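Local coordinates for protein Asp/Glu-specific dipeptidyl-peptidase (Flavobacterium psychrophilum, PDB 5JXF) that removes dipeptides from the N-terminus of oligopeptides as a serine peptidase of family S46, with strict specificity for aspartate or glutamate at the P1 position, at residues I398-F408 against A539-Y550. Residues are numbered along the deposited sequence; the frame is centred on the assembly and turned at random.
Sequences ITPYAVSRDYF and ADNYSKNIAPRY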
ATOM      1  N   ILE A 398      -7.240  24.858 -29.051  1.00 81.12           N
ATOM      2  CA  ILE A 398      -8.278  23.832 -28.957  1.00 76.69           C
ATOM      3  C   ILE A 398      -8.683  23.536 -27.508  1.00 81.90           C
ATOM      4  O   ILE A 398      -9.799  23.080 -27.255  1.00 78.84           O
ATOM      5  CB  ILE A 398      -7.816  22.513 -29.628  1.00 70.48           C
ATOM      6  CG1 ILE A 398      -9.024  21.640 -29.990  1.00 64.94           C
ATOM      7  CG2 ILE A 398      -6.817  21.769 -28.720  1.00 66.59           C
ATOM      8  CD1 ILE A 398      -8.682  20.421 -30.833  1.00 65.20           C
ATOM      9  N   THR A 399      -7.776  23.823 -26.574  1.00 82.05           N
ATOM     10  CA  THR A 399      -7.914  23.495 -25.150  1.00 79.04           C
ATOM     11  C   THR A 399      -9.333  23.587 -24.541  1.00 79.45           C
ATOM     12  O   THR A 399      -9.801  22.618 -23.951  1.00 80.51           O
ATOM     13  CB  THR A 399      -6.965  24.390 -24.309  1.00 90.76           C
ATOM     14  OG1 THR A 399      -5.617  23.927 -24.445  1.00 92.61           O
ATOM     15  CG2 THR A 399      -7.354  24.366 -22.838  1.00 94.45           C
ATOM     16  N   PRO A 400     -10.028  24.738 -24.682  1.00 84.99           N
ATOM     17  CA  PRO A 400     -11.321  24.841 -23.993  1.00 85.08           C
ATOM     18  C   PRO A 400     -12.427  24.035 -24.670  1.00 83.90           C
ATOM     19  O   PRO A 400     -13.399  23.656 -24.019  1.00 84.32           O
ATOM     20  CB  PRO A 400     -11.645  26.338 -24.067  1.00 88.01           C
ATOM     21  CG  PRO A 400     -10.424  26.997 -24.646  1.00 90.46           C
ATOM     22  CD  PRO A 400      -9.734  25.964 -25.440  1.00 85.69           C
ATOM     23  N   TYR A 401     -12.293  23.806 -25.971  1.00 84.04           N
ATOM     24  CA  TYR A 401     -13.247  22.976 -26.690  1.00 78.87           C
ATOM     25  C   TYR A 401     -13.064  21.522 -26.294  1.00 74.85           C
ATOM     26  O   TYR A 401     -14.033  20.841 -25.966  1.00 80.73           O
ATOM     27  CB  TYR A 401     -13.085  23.153 -28.198  1.00 78.08           C
ATOM     28  CG  TYR A 401     -13.208  24.590 -28.620  1.00 83.40           C
ATOM     29  CD1 TYR A 401     -14.450  25.156 -28.872  1.00 84.38           C
ATOM     30  CD2 TYR A 401     -12.084  25.395 -28.726  1.00 87.98           C
ATOM     31  CE1 TYR A 401     -14.566  26.477 -29.242  1.00 86.73           C
ATOM     32  CE2 TYR A 401     -12.189  26.720 -29.091  1.00 90.32           C
ATOM     33  CZ  TYR A 401     -13.431  27.256 -29.347  1.00 91.65           C
ATOM     34  OH  TYR A 401     -13.537  28.579 -29.714  1.00 95.83           O
ATOM     35  N   ALA A 402     -11.814  21.062 -26.307  1.00 76.56           N
ATOM     36  CA  ALA A 402     -11.485  19.680 -25.959  1.00 77.03           C
ATOM     37  C   ALA A 402     -12.005  19.322 -24.571  1.00 72.35           C
ATOM     38  O   ALA A 402     -12.607  18.269 -24.368  1.00 67.26           O
ATOM     39  CB  ALA A 402      -9.983  19.465 -26.032  1.00 74.09           C
ATOM     40  N   VAL A 403     -11.774  20.219 -23.622  1.00 72.63           N
ATOM     41  CA  VAL A 403     -12.292  20.051 -22.278  1.00 70.71           C
ATOM     42  C   VAL A 403     -13.820  19.984 -22.272  1.00 69.00           C
ATOM     43  O   VAL A 403     -14.400  19.034 -21.754  1.00 77.31           O
ATOM     44  CB  VAL A 403     -11.822  21.200 -21.366  1.00 73.00           C
ATOM     45  CG1 VAL A 403     -12.704  21.304 -20.134  1.00 75.44           C
ATOM     46  CG2 VAL A 403     -10.366  20.997 -20.985  1.00 76.52           C
ATOM     47  N   SER A 404     -14.458  20.993 -22.858  1.00 76.20           N
ATOM     48  CA  SER A 404     -15.915  21.075 -22.904  1.00 80.20           C
ATOM     49  C   SER A 404     -16.487  19.850 -23.638  1.00 77.60           C
ATOM     50  O   SER A 404     -17.558  19.335 -23.301  1.00 82.57           O
ATOM     51  CB  SER A 404     -16.346  22.382 -23.586  1.00 88.14           C
ATOM     52  OG  SER A 404     -17.730  22.640 -23.422  1.00 94.60           O
ATOM     53  N   ARG A 405     -15.751  19.375 -24.635  1.00 66.17           N
ATOM     54  CA  ARG A 405     -16.122  18.157 -25.328  1.00 72.77           C
ATOM     55  C   ARG A 405     -16.093  16.961 -24.375  1.00 71.51           C
ATOM     56  O   ARG A 405     -17.018  16.145 -24.356  1.00 65.88           O
ATOM     57  CB  ARG A 405     -15.182  17.915 -26.502  1.00 75.44           C
ATOM     58  CG  ARG A 405     -15.601  16.795 -27.396  1.00 70.56           C
ATOM     59  CD  ARG A 405     -14.603  16.638 -28.515  1.00 70.46           C
ATOM     60  NE  ARG A 405     -14.817  15.406 -29.268  1.00 72.43           N
ATOM     61  CZ  ARG A 405     -14.241  14.246 -28.989  1.00 72.57           C
ATOM     62  NH1 ARG A 405     -13.404  14.145 -27.961  1.00 63.83           N
ATOM     63  NH2 ARG A 405     -14.502  13.183 -29.744  1.00 79.56           N
ATOM     64  N   ASP A 406     -15.025  16.862 -23.591  1.00 73.19           N
ATOM     65  CA  ASP A 406     -14.879  15.759 -22.643  1.00 72.95           C
ATOM     66  C   ASP A 406     -16.048  15.717 -21.677  1.00 70.96           C
ATOM     67  O   ASP A 406     -16.603  14.655 -21.399  1.00 67.31           O
ATOM     68  CB  ASP A 406     -13.568  15.879 -21.872  1.00 76.83           C
ATOM     69  CG  ASP A 406     -12.374  15.425 -22.683  1.00 83.71           C
ATOM     70  OD1 ASP A 406     -12.565  14.674 -23.668  1.00 81.04           O
ATOM     71  OD2 ASP A 406     -11.242  15.812 -22.322  1.00 92.87           O
ATOM     72  N   TYR A 407     -16.422  16.891 -21.181  1.00 74.81           N
ATOM     73  CA  TYR A 407     -17.569  17.004 -20.299  1.00 74.14           C
ATOM     74  C   TYR A 407     -18.850  16.564 -21.009  1.00 67.42           C
ATOM     75  O   TYR A 407     -19.703  15.930 -20.398  1.00 63.48           O
ATOM     76  CB  TYR A 407     -17.707  18.440 -19.762  1.00 74.90           C
ATOM     77  CG  TYR A 407     -16.818  18.746 -18.571  1.00 75.66           C
ATOM     78  CD1 TYR A 407     -17.167  18.314 -17.293  1.00 74.25           C
ATOM     79  CD2 TYR A 407     -15.638  19.466 -18.718  1.00 76.36           C
ATOM     80  CE1 TYR A 407     -16.363  18.568 -16.200  1.00 65.98           C
ATOM     81  CE2 TYR A 407     -14.825  19.734 -17.616  1.00 75.89           C
ATOM     82  CZ  TYR A 407     -15.200  19.280 -16.363  1.00 71.29           C
ATOM     83  OH  TYR A 407     -14.408  19.529 -15.270  1.00 73.90           O
ATOM     84  N   PHE A 408     -18.987  16.873 -22.297  1.00 74.17           N
ATOM     85  CA  PHE A 408     -20.195  16.452 -23.014  1.00 68.97           C
ATOM     86  C   PHE A 408     -20.244  14.935 -23.251  1.00 61.55           C
ATOM     87  O   PHE A 408     -21.240  14.287 -22.921  1.00 62.68           O
ATOM     88  CB  PHE A 408     -20.331  17.181 -24.351  1.00 70.41           C
ATOM     89  CG  PHE A 408     -21.540  16.760 -25.131  1.00 75.75           C
ATOM     90  CD1 PHE A 408     -22.781  17.308 -24.856  1.00 76.63           C
ATOM     91  CD2 PHE A 408     -21.441  15.794 -26.130  1.00 72.38           C
ATOM     92  CE1 PHE A 408     -23.904  16.913 -25.572  1.00 72.44           C
ATOM     93  CE2 PHE A 408     -22.557  15.393 -26.841  1.00 68.99           C
ATOM     94  CZ  PHE A 408     -23.789  15.954 -26.558  1.00 67.73           C
ATOM     95  N   ALA A 539     -27.146  19.064 -26.517  1.00 82.31           N
ATOM     96  CA  ALA A 539     -26.629  18.493 -27.760  1.00 86.44           C
ATOM     97  C   ALA A 539     -26.392  19.542 -28.852  1.00 87.33           C
ATOM     98  O   ALA A 539     -25.277  19.668 -29.362  1.00 86.93           O
ATOM     99  CB  ALA A 539     -27.573  17.404 -28.271  1.00 80.40           C
ATOM    100  N   ASP A 540     -27.421  20.296 -29.223  1.00 84.55           N
ATOM    101  CA  ASP A 540     -27.216  21.261 -30.298  1.00 92.12           C
ATOM    102  C   ASP A 540     -26.334  22.415 -29.815  1.00 95.23           C
ATOM    103  O   ASP A 540     -25.711  23.097 -30.625  1.00 97.50           O
ATOM    104  CB  ASP A 540     -28.549  21.763 -30.879  1.00 92.19           C
ATOM    105  CG  ASP A 540     -29.553  22.149 -29.822  1.00 96.50           C
ATOM    106  OD1 ASP A 540     -29.178  22.852 -28.862  1.00102.60           O
ATOM    107  OD2 ASP A 540     -30.728  21.748 -29.959  1.00 97.42           O
ATOM    108  N   ASN A 541     -26.246  22.605 -28.499  1.00 90.87           N
ATOM    109  CA  ASN A 541     -25.259  23.529 -27.950  1.00 88.65           C
ATOM    110  C   ASN A 541     -23.848  23.030 -28.232  1.00 91.12           C
ATOM    111  O   ASN A 541     -22.961  23.807 -28.585  1.00 94.44           O
ATOM    112  CB  ASN A 541     -25.450  23.718 -26.446  1.00 85.58           C
ATOM    113  CG  ASN A 541     -24.337  24.535 -25.818  1.00 87.36           C
ATOM    114  OD1 ASN A 541     -24.385  25.763 -25.803  1.00 94.34           O
ATOM    115  ND2 ASN A 541     -23.326  23.852 -25.295  1.00 86.48           N
ATOM    116  N   TYR A 542     -23.647  21.725 -28.066  1.00 84.75           N
ATOM    117  CA  TYR A 542     -22.365  21.108 -28.378  1.00 83.95           C
ATOM    118  C   TYR A 542     -22.117  21.102 -29.889  1.00 83.00           C
ATOM    119  O   TYR A 542     -21.091  21.599 -30.365  1.00 76.58           O
ATOM    120  CB  TYR A 542     -22.297  19.678 -27.818  1.00 82.06           C
ATOM    121  CG  TYR A 542     -21.118  18.873 -28.332  1.00 83.20           C
ATOM    122  CD1 TYR A 542     -19.819  19.172 -27.928  1.00 82.27           C
ATOM    123  CD2 TYR A 542     -21.303  17.809 -29.216  1.00 80.21           C
ATOM    124  CE1 TYR A 542     -18.734  18.445 -28.400  1.00 81.91           C
ATOM    125  CE2 TYR A 542     -20.226  17.070 -29.688  1.00 79.80           C
ATOM    126  CZ  TYR A 542     -18.944  17.394 -29.275  1.00 87.13           C
ATOM    127  OH  TYR A 542     -17.871  16.666 -29.741  1.00 93.89           O
ATOM    128  N   SER A 543     -23.071  20.558 -30.638  1.00 84.61           N
ATOM    129  CA  SER A 543     -22.875  20.323 -32.069  1.00 89.00           C
ATOM    130  C   SER A 543     -22.750  21.617 -32.864  1.00 91.45           C
ATOM    131  O   SER A 543     -22.261  21.610 -33.992  1.00 96.02           O
ATOM    132  CB  SER A 543     -24.021  19.492 -32.642  1.00 85.12           C
ATOM    133  OG  SER A 543     -25.242  20.197 -32.544  1.00 88.73           O
ATOM    134  N   LYS A 544     -23.188  22.728 -32.287  1.00 90.06           N
ATOM    135  CA  LYS A 544     -23.110  23.986 -33.008  1.00 92.04           C
ATOM    136  C   LYS A 544     -22.063  24.937 -32.441  1.00 93.07           C
ATOM    137  O   LYS A 544     -21.465  25.707 -33.187  1.00 97.27           O
ATOM    138  CB  LYS A 544     -24.484  24.659 -33.039  1.00 94.90           C
ATOM    139  CG  LYS A 544     -25.577  23.783 -33.652  1.00 89.83           C
ATOM    140  N   ASN A 545     -21.816  24.878 -31.137  1.00 88.47           N
ATOM    141  CA  ASN A 545     -20.965  25.885 -30.505  1.00 90.70           C
ATOM    142  C   ASN A 545     -19.636  25.375 -29.954  1.00 91.83           C
ATOM    143  O   ASN A 545     -18.870  26.141 -29.368  1.00 92.37           O
ATOM    144  CB  ASN A 545     -21.738  26.575 -29.382  1.00 93.36           C
ATOM    145  CG  ASN A 545     -23.074  27.109 -29.848  1.00 97.11           C
ATOM    146  OD1 ASN A 545     -23.252  27.415 -31.030  1.00 98.34           O
ATOM    147  ND2 ASN A 545     -24.022  27.227 -28.923  1.00 96.20           N
ATOM    148  N   ILE A 546     -19.363  24.086 -30.124  1.00 91.98           N
ATOM    149  CA  ILE A 546     -18.102  23.507 -29.666  1.00 87.52           C
ATOM    150  C   ILE A 546     -17.515  22.599 -30.738  1.00 81.38           C
ATOM    151  O   ILE A 546     -16.363  22.757 -31.152  1.00 86.61           O
ATOM    152  CB  ILE A 546     -18.281  22.695 -28.364  1.00 83.71           C
ATOM    153  CG1 ILE A 546     -19.138  23.471 -27.362  1.00 78.34           C
ATOM    154  CG2 ILE A 546     -16.929  22.337 -27.769  1.00 86.60           C
ATOM    155  CD1 ILE A 546     -19.404  22.740 -26.083  1.00 79.95           C
ATOM    156  N   ALA A 547     -18.337  21.655 -31.188  1.00 95.45           N
ATOM    157  CA  ALA A 547     -17.939  20.655 -32.180  1.00 95.95           C
ATOM    158  C   ALA A 547     -17.370  21.215 -33.494  1.00 95.49           C
ATOM    159  O   ALA A 547     -16.361  20.699 -33.974  1.00 98.87           O
ATOM    160  CB  ALA A 547     -19.120  19.734 -32.486  1.00 95.48           C
ATOM    161  N   PRO A 548     -18.009  22.250 -34.092  1.00 95.33           N
ATOM    162  CA  PRO A 548     -17.418  22.753 -35.338  1.00101.29           C
ATOM    163  C   PRO A 548     -15.958  23.170 -35.169  1.00102.88           C
ATOM    164  O   PRO A 548     -15.093  22.701 -35.911  1.00103.78           O
ATOM    165  CB  PRO A 548     -18.293  23.970 -35.681  1.00103.26           C
ATOM    166  CG  PRO A 548     -19.591  23.701 -35.022  1.00102.77           C
ATOM    167  CD  PRO A 548     -19.247  22.979 -33.747  1.00 97.87           C
ATOM    168  N   ARG A 549     -15.688  24.019 -34.182  1.00 99.64           N
ATOM    169  CA  ARG A 549     -14.342  24.535 -33.988  1.00 95.25           C
ATOM    170  C   ARG A 549     -13.351  23.424 -33.616  1.00 88.51           C
ATOM    171  O   ARG A 549     -12.284  23.319 -34.228  1.00 84.44           O
ATOM    172  CB  ARG A 549     -14.348  25.629 -32.925  1.00 99.36           C
ATOM    173  CG  ARG A 549     -12.981  26.214 -32.667  1.00102.69           C
ATOM    174  CD  ARG A 549     -12.659  27.326 -33.674  1.00105.03           C
ATOM    175  NE  ARG A 549     -11.634  28.229 -33.159  1.00110.68           N
ATOM    176  CZ  ARG A 549     -10.483  28.478 -33.772  1.00107.86           C
ATOM    177  NH1 ARG A 549     -10.210  27.888 -34.927  1.00105.47           N
ATOM    178  NH2 ARG A 549      -9.604  29.306 -33.226  1.00111.83           N
ATOM    179  N   TYR A 550     -13.707  22.594 -32.633  1.00 87.18           N
ATOM    180  CA  TYR A 550     -12.862  21.464 -32.228  1.00 78.91           C
ATOM    181  C   TYR A 550     -12.437  20.582 -33.408  1.00 82.58           C
ATOM    182  O   TYR A 550     -11.270  20.207 -33.522  1.00 80.59           O
ATOM    183  CB  TYR A 550     -13.580  20.598 -31.190  1.00 80.50           C
ATOM    184  CG  TYR A 550     -12.808  19.345 -30.790  1.00 73.95           C
ATOM    185  CD1 TYR A 550     -11.900  19.373 -29.745  1.00 81.50           C
ATOM    186  CD2 TYR A 550     -12.985  18.130 -31.471  1.00 73.88           C
ATOM    187  CE1 TYR A 550     -11.194  18.235 -29.373  1.00 76.31           C
ATOM    188  CE2 TYR A 550     -12.273  16.997 -31.116  1.00 70.31           C
ATOM    189  CZ  TYR A 550     -11.384  17.055 -30.061  1.00 71.92           C
ATOM    190  OH  TYR A 550     -10.674  15.934 -29.686  1.00 74.95           O
TER
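Phe408 and Tyr542 lie face against face in an offset stack, centroids 4.3 Å apart and planes only 9° from parallel. The overlap is shifted so that Tyr542 CB also sits over the Phe408 ring as a CH-pi donor, while Ala547 CB covers the opposite face of the tyrosine. With CG anti to the backbone N on both residues, the two rings are carried out from their helices to meet face to face. At the far end of Tyr542, OH meets the aliphatic part of Arg405, 3.3 Å from Arg405 CG. That arginine runs extended from CG to NE and lays CD over the centre of the Tyr550 ring, 3.5 Å from the centroid; its guanidinium is turned within 3° of the ring plane, with Arg405 CZ 4.0 Å from Tyr550 OH. Tyr550 is further packed by Ile398 CD1, 3.6 Å from Tyr550 CD1, and by Ala402. Beyond it, Arg549 CG rests over one face of the Tyr401 ring, 3.5 Å from Tyr401 CZ, while Arg549 NH1 forms a salt bridge with Glu552. Ile546, where helix 530-545 gives way to helix 547-571, fills the middle, with CG2 3.9 Å from Tyr401 CD1. An alanine in place of Tyr542 would probably leave the Phe408 face without its stacking partner and open a gap between it and Arg405. The contact is plain helical packing away from the catalytic site: helix 386-415 runs roughly antiparallel to helix 530-545, at 153° between the short segments, and it also touches helix 295-325 through Ala402 and Tyr407, and helix 460-477 through Ser404, Tyr407 and Phe408.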